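Local coordinates for protein hypothetic aldehyde deformylating oxygenase (PDB 5V4T) that probably acts as an iron-dependent oxidoreductase of the ferritin-like fold, with aldehyde deformylating oxygenase activity, and carries a bound ferric ion, at residues A[47-50]-A[55-58]; A[58-63]-A[142-147]. All coordinates share one frame; numbering follows the deposited sequence.

Contact 1 of 2, residues A[47-50]-A[55-58]; sequences ANYS and IEEI. With FE (Fe (III) ion), chain C.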
loop_
_atom_site.group_PDB
_atom_site.type_symbol
_atom_site.label_atom_id
_atom_site.label_comp_id
_atom_site.label_asym_id
_atom_site.label_seq_id
_atom_site.Cartn_x
_atom_site.Cartn_y
_atom_site.Cartn_z
ATOM N N ALA A 47 10.691 -15.716 10.885
ATOM C CA ALA A 47 10.227 -15.840 12.301
ATOM C C ALA A 47 10.646 -14.775 13.269
ATOM O O ALA A 47 10.856 -15.056 14.458
ATOM C CB ALA A 47 10.581 -17.221 12.872
ATOM N N ASN A 48 10.805 -13.565 12.783
ATOM C CA ASN A 48 11.091 -12.446 13.737
ATOM C C ASN A 48 9.910 -11.459 13.721
ATOM O O ASN A 48 8.736 -11.874 13.909
ATOM C CB ASN A 48 12.433 -11.771 13.511
ATOM C CG ASN A 48 12.698 -11.394 12.088
ATOM O OD1 ASN A 48 13.814 -10.947 11.792
ATOM N ND2 ASN A 48 11.690 -11.537 11.169
ATOM N N TYR A 49 10.162 -10.198 13.395
ATOM C CA TYR A 49 9.026 -9.292 13.190
ATOM C C TYR A 49 8.115 -9.763 12.029
ATOM O O TYR A 49 6.973 -9.272 11.920
ATOM C CB TYR A 49 9.548 -7.893 12.836
ATOM C CG TYR A 49 8.475 -6.827 12.862
ATOM C CD1 TYR A 49 7.993 -6.355 14.082
ATOM C CD2 TYR A 49 7.850 -6.369 11.703
ATOM C CE1 TYR A 49 6.982 -5.413 14.126
ATOM C CE2 TYR A 49 6.836 -5.424 11.771
ATOM C CZ TYR A 49 6.406 -4.971 12.975
ATOM O OH TYR A 49 5.395 -4.030 13.034
ATOM N N SER A 50 8.587 -10.651 11.124
ATOM C CA SER A 50 7.786 -11.026 9.976
ATOM C C SER A 50 6.398 -11.578 10.364
ATOM O O SER A 50 5.385 -11.339 9.714
ATOM C CB SER A 50 8.528 -12.077 9.125
ATOM O OG SER A 50 8.700 -13.221 9.879
ATOM N N ILE A 55 0.412 -10.504 10.721
ATOM C CA ILE A 55 -0.784 -10.232 11.564
ATOM C C ILE A 55 -1.278 -8.802 11.362
ATOM O O ILE A 55 -2.472 -8.586 11.233
ATOM C CB ILE A 55 -0.487 -10.529 13.030
ATOM C CG1 ILE A 55 -0.441 -12.074 13.166
ATOM C CG2 ILE A 55 -1.523 -9.935 13.940
ATOM C CD1 ILE A 55 0.383 -12.466 14.334
ATOM N N GLU A 56 -0.349 -7.843 11.283
ATOM C CA GLU A 56 -0.713 -6.454 11.081
ATOM C C GLU A 56 -1.361 -6.241 9.740
ATOM O O GLU A 56 -2.327 -5.505 9.625
ATOM C CB GLU A 56 0.456 -5.490 11.289
ATOM C CG GLU A 56 0.820 -5.372 12.742
ATOM C CD GLU A 56 2.085 -4.679 13.052
ATOM O OE1 GLU A 56 2.988 -4.580 12.186
ATOM O OE2 GLU A 56 2.233 -4.342 14.268
ATOM N N GLU A 57 -0.897 -6.917 8.699
ATOM C CA GLU A 57 -1.536 -6.782 7.405
ATOM C C GLU A 57 -2.991 -7.323 7.433
ATOM O O GLU A 57 -3.881 -6.757 6.808
ATOM C CB GLU A 57 -0.768 -7.480 6.321
ATOM C CG GLU A 57 0.665 -7.029 6.113
ATOM C CD GLU A 57 0.802 -5.593 5.584
ATOM O OE1 GLU A 57 -0.132 -5.167 4.925
ATOM O OE2 GLU A 57 1.868 -4.988 5.757
ATOM N N ILE A 58 -3.217 -8.423 8.136
ATOM C CA ILE A 58 -4.552 -8.913 8.335
ATOM C C ILE A 58 -5.388 -7.921 9.090
ATOM O O ILE A 58 -6.527 -7.696 8.751
ATOM C CB ILE A 58 -4.578 -10.249 9.080
ATOM C CG1 ILE A 58 -3.890 -11.232 8.199
ATOM C CG2 ILE A 58 -5.988 -10.666 9.340
ATOM C CD1 ILE A 58 -3.557 -12.550 8.870
HETATM FE FE FE C . 2.422 -3.068 5.541
HETATM O O HOH W 1 1.207 -2.867 3.877
#
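This is the second shell of the iron site, built along one side of helix 49-67: Tyr49 and Glu56, two helical turns apart, meet through their polar ends beside the first-shell ligand Glu57. The Tyr49 hydroxyl donates to the Glu56 carboxylate, OH to OE1 at 2.6 Å, a weak bond despite its length. Glu56 points toward the start of the helix and its chain runs extended beyond CG, while Tyr49 sends its ring forward along the helix to meet it, with CG anti to the backbone N (chi1 -169°). The two side chains cross at roughly a right angle, and the ring and carboxylate planes stand 66° apart. OE1 approaches obliquely, 3.5 Å from Tyr49 CZ.

Both groups have other polar partners. Glu56 OE1 is hydrogen-bonded to NE2 of the iron ligand His148, and OE2 to Gln52 and Arg147, the latter as a salt bridge; the Tyr49 hydroxyl also bonds to Arg147. Glu56 is thus placed to help set the rotation of the His148 imidazole, and Tyr49 and Arg147 probably steady Glu56 in turn. Next to it, Glu57 bends at chi2 (-67°) and binds the iron through OE2 at 2.0 Å. Its other oxygen, OE1, lies 3.4 Å from the metal and accepts a bond of 2.9 Å from the iron-bound water.

Helix 132-155 packs against this side, with His148 touching Tyr49, Asp144 touching Glu56 and Phe151 against Ser50. At the start of helix 49-67, Ser50 OG bonds back to the Ala43 carbonyl of helix 34-46.

Contact 2 of 2, residues A[58-63]-A[142-147]; sequences IEHFDF and IEDEAR. With FE (Fe (III) ion), chain C.
A buried polar contact joins helix 49-67 to helix 132-155 within the ferritin-like bundle, beside the iron, with His60 reaching across to Asp144 and to the iron ligand Glu145. The backbones stay well separated, His60 CA being 9.4 Å from Asp144 CA, and the side chains bridge the gap. His60 NE2 donates to Asp144 OD2 at 2.7 Å, nearly straight at 172°. The acceptor oxygen uses its anti lone pair, and it lies in the ring plane; with carboxylate and imidazole only 14° from coplanar, this bond goes far to fix the ring's rotation.

Glu145 comes in at another part of the ring edge. Its OE2 lies near the imidazole plane, 3.0 Å from His60 CE1, while its carboxylate is turned steeply to the ring. A bend at chi2 (-52°) brings that carboxylate round so that OE1 and OE2 both hold the iron at 2.2 Å. His60 closes the first of two Glu-x-x-His motifs, Glu57 to His60, the second being Glu145 to His148. Yet His60 ND1 stands 4.8 Å from the iron ion FE, and it faces water 3 at 2.6 Å.

Asp144 is held at its other oxygen too: Arg147 NH2 makes a salt bridge to OD1 at 2.8 Å, its hydrogen bond being weak in angle. On the Glu59 side, water 2 sits between Glu59 OE1 and Asp144 OD2.

Around this pair of helices, His60 and Phe63 also pack on Ile141, whereas Ile142 and Glu145 rest on Leu119 of helix 98-128, the helix that supplies the iron ligand Glu111.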
loop_
_atom_site.group_PDB
_atom_site.type_symbol
_atom_site.label_atom_id
_atom_site.label_comp_id
_atom_site.label_asym_id
_atom_site.label_seq_id
_atom_site.Cartn_x
_atom_site.Cartn_y
_atom_site.Cartn_z
ATOM N N ILE A 58 -3.217 -8.423 8.136
ATOM C CA ILE A 58 -4.552 -8.913 8.335
ATOM C C ILE A 58 -5.388 -7.921 9.090
ATOM O O ILE A 58 -6.527 -7.696 8.751
ATOM C CB ILE A 58 -4.578 -10.249 9.080
ATOM C CG1 ILE A 58 -3.890 -11.232 8.199
ATOM C CG2 ILE A 58 -5.988 -10.666 9.340
ATOM C CD1 ILE A 58 -3.557 -12.550 8.870
ATOM N N GLU A 59 -4.858 -7.368 10.150
ATOM C CA GLU A 59 -5.576 -6.299 10.836
ATOM C C GLU A 59 -5.978 -5.111 9.968
ATOM O O GLU A 59 -7.100 -4.537 10.110
ATOM C CB GLU A 59 -4.715 -5.810 12.003
ATOM C CG GLU A 59 -4.603 -6.801 13.112
ATOM C CD GLU A 59 -3.781 -6.340 14.235
ATOM O OE1 GLU A 59 -2.753 -5.615 14.056
ATOM O OE2 GLU A 59 -4.212 -6.633 15.373
ATOM N N HIS A 60 -5.076 -4.727 9.054
ATOM C CA HIS A 60 -5.400 -3.643 8.103
ATOM C C HIS A 60 -6.566 -4.029 7.207
ATOM O O HIS A 60 -7.570 -3.272 7.069
ATOM C CB HIS A 60 -4.199 -3.234 7.299
ATOM C CG HIS A 60 -3.056 -2.761 8.122
ATOM N ND1 HIS A 60 -1.849 -2.453 7.547
ATOM C CD2 HIS A 60 -2.910 -2.560 9.448
ATOM C CE1 HIS A 60 -0.994 -2.108 8.493
ATOM N NE2 HIS A 60 -1.616 -2.142 9.650
ATOM N N PHE A 61 -6.537 -5.259 6.683
ATOM C CA PHE A 61 -7.658 -5.761 5.868
ATOM C C PHE A 61 -8.906 -5.736 6.644
ATOM O O PHE A 61 -9.964 -5.288 6.142
ATOM C CB PHE A 61 -7.423 -7.212 5.487
ATOM C CG PHE A 61 -6.601 -7.409 4.272
ATOM C CD1 PHE A 61 -5.855 -6.382 3.668
ATOM C CD2 PHE A 61 -6.504 -8.701 3.774
ATOM C CE1 PHE A 61 -5.080 -6.631 2.563
ATOM C CE2 PHE A 61 -5.729 -8.956 2.663
ATOM C CZ PHE A 61 -5.014 -7.920 2.059
ATOM N N ASP A 62 -8.830 -6.182 7.878
ATOM C CA ASP A 62 -10.039 -6.242 8.717
ATOM C C ASP A 62 -10.595 -4.844 8.999
ATOM O O ASP A 62 -11.789 -4.668 9.070
ATOM C CB ASP A 62 -9.816 -7.012 9.990
ATOM C CG ASP A 62 -9.606 -8.517 9.723
ATOM O OD1 ASP A 62 -9.973 -8.987 8.619
ATOM O OD2 ASP A 62 -8.989 -9.190 10.560
ATOM N N PHE A 63 -9.743 -3.857 9.210
ATOM C CA PHE A 63 -10.185 -2.470 9.394
ATOM C C PHE A 63 -11.017 -1.991 8.180
ATOM O O PHE A 63 -12.100 -1.391 8.330
ATOM C CB PHE A 63 -8.982 -1.586 9.674
ATOM C CG PHE A 63 -9.254 -0.139 9.477
ATOM C CD1 PHE A 63 -9.954 0.593 10.435
ATOM C CD2 PHE A 63 -8.884 0.465 8.298
ATOM C CE1 PHE A 63 -10.285 1.913 10.209
ATOM C CE2 PHE A 63 -9.168 1.799 8.069
ATOM C CZ PHE A 63 -9.906 2.507 9.034
ATOM N N ILE A 142 -0.519 3.992 9.328
ATOM C CA ILE A 142 0.730 4.763 9.055
ATOM C C ILE A 142 1.801 4.361 10.037
ATOM O O ILE A 142 2.959 4.101 9.623
ATOM C CB ILE A 142 0.480 6.285 9.043
ATOM C CG1 ILE A 142 -0.343 6.652 7.843
ATOM C CG2 ILE A 142 1.739 7.080 9.114
ATOM C CD1 ILE A 142 -0.934 8.041 7.872
ATOM N N GLU A 143 1.466 4.305 11.327
ATOM C CA GLU A 143 2.456 3.884 12.317
ATOM C C GLU A 143 3.005 2.504 12.058
ATOM O O GLU A 143 4.234 2.286 12.134
ATOM C CB GLU A 143 1.874 4.005 13.704
ATOM C CG GLU A 143 2.832 3.775 14.839
ATOM C CD GLU A 143 2.140 4.034 16.197
ATOM O OE1 GLU A 143 0.894 3.917 16.305
ATOM O OE2 GLU A 143 2.866 4.349 17.144
ATOM N N ASP A 144 2.091 1.565 11.778
ATOM C CA ASP A 144 2.484 0.209 11.475
ATOM C C ASP A 144 3.392 0.194 10.261
ATOM O O ASP A 144 4.409 -0.506 10.257
ATOM C CB ASP A 144 1.297 -0.674 11.177
ATOM C CG ASP A 144 0.471 -1.059 12.406
ATOM O OD1 ASP A 144 0.776 -0.700 13.572
ATOM O OD2 ASP A 144 -0.600 -1.701 12.141
ATOM N N GLU A 145 3.026 0.943 9.220
ATOM C CA GLU A 145 3.763 0.884 7.964
ATOM C C GLU A 145 5.172 1.394 8.088
ATOM O O GLU A 145 6.093 0.906 7.386
ATOM C CB GLU A 145 3.005 1.568 6.825
ATOM C CG GLU A 145 1.750 0.797 6.400
ATOM C CD GLU A 145 2.018 -0.665 6.085
ATOM O OE1 GLU A 145 3.051 -0.948 5.437
ATOM O OE2 GLU A 145 1.197 -1.526 6.496
ATOM N N ALA A 146 5.409 2.367 8.959
ATOM C CA ALA A 146 6.756 2.811 9.234
ATOM C C ALA A 146 7.639 1.695 9.747
ATOM O O ALA A 146 8.786 1.543 9.315
ATOM C CB ALA A 146 6.764 3.998 10.197
ATOM N N ARG A 147 7.100 0.843 10.599
ATOM C CA ARG A 147 7.851 -0.322 11.056
ATOM C C ARG A 147 7.980 -1.364 9.999
ATOM O O ARG A 147 9.023 -2.039 9.900
ATOM C CB ARG A 147 7.183 -0.909 12.280
ATOM C CG ARG A 147 7.271 -0.121 13.568
ATOM C CD ARG A 147 6.807 -0.996 14.766
ATOM N NE ARG A 147 5.465 -1.592 14.618
ATOM C CZ ARG A 147 4.298 -1.005 14.923
ATOM N NH1 ARG A 147 4.244 0.225 15.366
ATOM N NH2 ARG A 147 3.167 -1.649 14.741
HETATM FE FE FE C . 2.422 -3.068 5.541
HETATM O O HOH W 2 -2.519 -2.695 13.674
HETATM O O HOH W 3 -1.702 -2.290 4.974
HETATM O O HOH W 1 1.207 -2.867 3.877
#

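In the fold
The centres of the two contacts lie about 10 Å apart, on the same side of the chain's centre, and helix 49-67 runs through both. Contact 1 comes first along it and hands over at Ile58 to contact 2, whose second half comes 79 residues later, on helix 132-155. Arg147, on that second segment of contact 2, joins the two directly through its bonds to the Tyr49-Glu56 pair. Both touch the same iron and its water: contact 1 brings Glu57, contact 2 Glu145, while Glu111 and His148 complete the protein ligands. One continuous polar network thus links the two helices beside the metal.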